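Local coordinates for protein 2-pyrone-4,6-dicarboxylic acid hydrolase, putative (Pseudomonas putida, PDB 2FFI) that probably hydrolyses the lactone ring of 2-pyrone-4,6-dicarboxylate, as a putative lactonase of the amidohydrolase family with a TIM-barrel fold, at residues 59-64 / 86-91. Residues are numbered along the deposited sequence; the frame is centred on the assembly and turned at random.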
loop_
_atom_site.group_PDB
_atom_site.type_symbol
_atom_site.label_atom_id
_atom_site.label_comp_id
_atom_site.label_asym_id
_atom_site.label_seq_id
_atom_site.Cartn_x
_atom_site.Cartn_y
_atom_site.Cartn_z
ATOM N N LEU A 59 -6.629 -5.387 -1.301
ATOM C CA LEU A 59 -5.795 -6.225 -2.159
ATOM C C LEU A 59 -5.012 -5.335 -3.107
ATOM O O LEU A 59 -5.580 -4.609 -3.896
ATOM C CB LEU A 59 -6.660 -7.188 -2.983
ATOM C CG LEU A 59 -7.539 -8.200 -2.237
ATOM C CD1 LEU A 59 -8.317 -9.055 -3.216
ATOM C CD2 LEU A 59 -6.650 -9.069 -1.340
ATOM N N VAL A 60 -3.699 -5.363 -3.026
ATOM C CA VAL A 60 -2.940 -4.555 -3.946
ATOM C C VAL A 60 -2.435 -5.492 -5.026
ATOM O O VAL A 60 -2.154 -6.667 -4.771
ATOM C CB VAL A 60 -1.766 -3.848 -3.248
ATOM C CG1 VAL A 60 -0.866 -3.206 -4.268
ATOM C CG2 VAL A 60 -2.304 -2.787 -2.287
ATOM N N GLN A 61 -2.368 -4.985 -6.245
ATOM C CA GLN A 61 -1.888 -5.788 -7.358
ATOM C C GLN A 61 -0.423 -6.170 -7.114
ATOM O O GLN A 61 0.412 -5.310 -6.812
ATOM C CB GLN A 61 -2.021 -4.999 -8.670
ATOM C CG GLN A 61 -1.362 -5.661 -9.868
ATOM C CD GLN A 61 -2.051 -6.939 -10.283
ATOM O OE1 GLN A 61 -2.707 -7.607 -9.474
ATOM N NE2 GLN A 61 -1.895 -7.301 -11.554
ATOM N N PRO A 62 -0.099 -7.469 -7.211
ATOM C CA PRO A 62 1.284 -7.905 -6.998
ATOM C C PRO A 62 2.116 -7.591 -8.255
ATOM O O PRO A 62 1.681 -7.872 -9.370
ATOM C CB PRO A 62 1.130 -9.404 -6.725
ATOM C CG PRO A 62 -0.075 -9.776 -7.515
ATOM C CD PRO A 62 -1.016 -8.617 -7.356
ATOM N N SER A 63 3.301 -7.010 -8.083
ATOM C CA SER A 63 4.153 -6.650 -9.222
ATOM C C SER A 63 4.313 -7.694 -10.318
ATOM O O SER A 63 4.146 -7.382 -11.499
ATOM C CB SER A 63 5.550 -6.260 -8.756
ATOM O OG SER A 63 5.509 -5.112 -7.937
ATOM N N PHE A 64 4.638 -8.929 -9.950
ATOM C CA PHE A 64 4.848 -9.970 -10.961
ATOM C C PHE A 64 3.653 -10.300 -11.861
ATOM O O PHE A 64 3.748 -11.181 -12.700
ATOM C CB PHE A 64 5.350 -11.253 -10.286
ATOM C CG PHE A 64 4.317 -11.940 -9.441
ATOM C CD1 PHE A 64 3.409 -12.820 -10.014
ATOM C CD2 PHE A 64 4.258 -11.717 -8.075
ATOM C CE1 PHE A 64 2.458 -13.472 -9.243
ATOM C CE2 PHE A 64 3.305 -12.366 -7.291
ATOM C CZ PHE A 64 2.407 -13.245 -7.879
ATOM N N VAL A 86 -6.166 -2.203 -4.791
ATOM C CA VAL A 86 -5.668 -1.274 -5.796
ATOM C C VAL A 86 -5.076 -2.076 -6.954
ATOM O O VAL A 86 -4.599 -3.195 -6.751
ATOM C CB VAL A 86 -4.578 -0.356 -5.204
ATOM C CG1 VAL A 86 -4.965 0.082 -3.803
ATOM C CG2 VAL A 86 -3.251 -1.051 -5.197
ATOM N N VAL A 87 -5.120 -1.517 -8.162
ATOM C CA VAL A 87 -4.593 -2.211 -9.337
ATOM C C VAL A 87 -3.435 -1.484 -10.046
ATOM O O VAL A 87 -2.977 -0.423 -9.604
ATOM C CB VAL A 87 -5.721 -2.463 -10.387
ATOM C CG1 VAL A 87 -6.812 -3.336 -9.796
ATOM C CG2 VAL A 87 -6.303 -1.143 -10.868
HETATM N N MSE A 88 -2.947 -2.094 -11.125
HETATM C CA MSE A 88 -1.891 -1.507 -11.944
HETATM C C MSE A 88 -2.455 -1.415 -13.360
HETATM O O MSE A 88 -2.900 -2.403 -13.934
HETATM C CB MSE A 88 -0.611 -2.352 -11.897
HETATM C CG MSE A 88 0.180 -2.175 -10.594
HETATM SE SE MSE A 88 1.950 -3.030 -10.537
HETATM C CE MSE A 88 2.939 -1.681 -11.570
ATOM N N LEU A 89 -2.459 -0.211 -13.912
ATOM C CA LEU A 89 -3.021 0.012 -15.237
ATOM C C LEU A 89 -1.990 0.289 -16.319
ATOM O O LEU A 89 -0.934 0.870 -16.066
ATOM C CB LEU A 89 -4.001 1.175 -15.177
ATOM C CG LEU A 89 -5.115 1.033 -14.144
ATOM C CD1 LEU A 89 -5.814 2.377 -13.990
ATOM C CD2 LEU A 89 -6.090 -0.048 -14.569
ATOM N N GLU A 90 -2.316 -0.116 -17.541
ATOM C CA GLU A 90 -1.419 0.098 -18.666
ATOM C C GLU A 90 -1.393 1.599 -18.962
ATOM O O GLU A 90 -2.287 2.333 -18.549
ATOM C CB GLU A 90 -1.908 -0.687 -19.888
ATOM C CG GLU A 90 -0.799 -1.232 -20.802
ATOM C CD GLU A 90 -0.391 -2.657 -20.456
ATOM O OE1 GLU A 90 0.629 -2.857 -19.752
ATOM O OE2 GLU A 90 -1.102 -3.588 -20.890
ATOM N N ARG A 91 -0.364 2.049 -19.671
ATOM C CA ARG A 91 -0.209 3.462 -19.999
ATOM C C ARG A 91 -1.529 4.158 -20.329
ATOM O O ARG A 91 -2.009 4.962 -19.548
ATOM C CB ARG A 91 0.763 3.634 -21.172
ATOM C CG ARG A 91 1.295 5.057 -21.338
ATOM C CD ARG A 91 2.514 5.317 -20.451
ATOM N NE ARG A 91 3.750 4.822 -21.067
ATOM C CZ ARG A 91 4.968 4.951 -20.540
ATOM N NH1 ARG A 91 5.135 5.563 -19.373
ATOM N NH2 ARG A 91 6.028 4.466 -21.179
#
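Val60 and Val86 form a single parallel beta bridge in the wall of the TIM barrel, where the chain returns beside itself through a beta-alpha-beta crossover whose connecting helix is 70-78. Their CA atoms are 4.7 Å apart. Gln61 N donates to Val86 O at 2.9 Å; the reciprocal bond from Val86 N to Leu59 O is weak and its geometry doubtful. Backbone bonds carry the pairing on to the flanking segments, Val60 with Ala19 and Val87 with Gly108 and Arg110, continuing the parallel order around the barrel. The two bridged valines lie side by side and point the same way, with CG2 of Val86 resting against both methyls of Val60, among side chains that include Arg110 and Glu141.

Gln61 can be followed outward from the bridge. Its CB lies 3.7 Å from Val86 O and 3.9 Å from Val87 CA. With CG anti to the backbone N (chi1 171°), that methylene reaches CG of Met88, a selenomethionine, also at 3.9 Å, and the two side chains cross at about a right angle. The chain then bends at chi2, turning CD aside, and the amide end leads away from the 86-91 segment; there NE2 donates hydrogen bonds to the carbonyl oxygens of Gly66 and Asp68 in the loop before helix 70-78. The aliphatic half of Gln61 thus packs across the contact while its polar end bonds to that loop. Past the crossing with Gln61, Met88 SE comes to 4.4 Å from Ser63 CA.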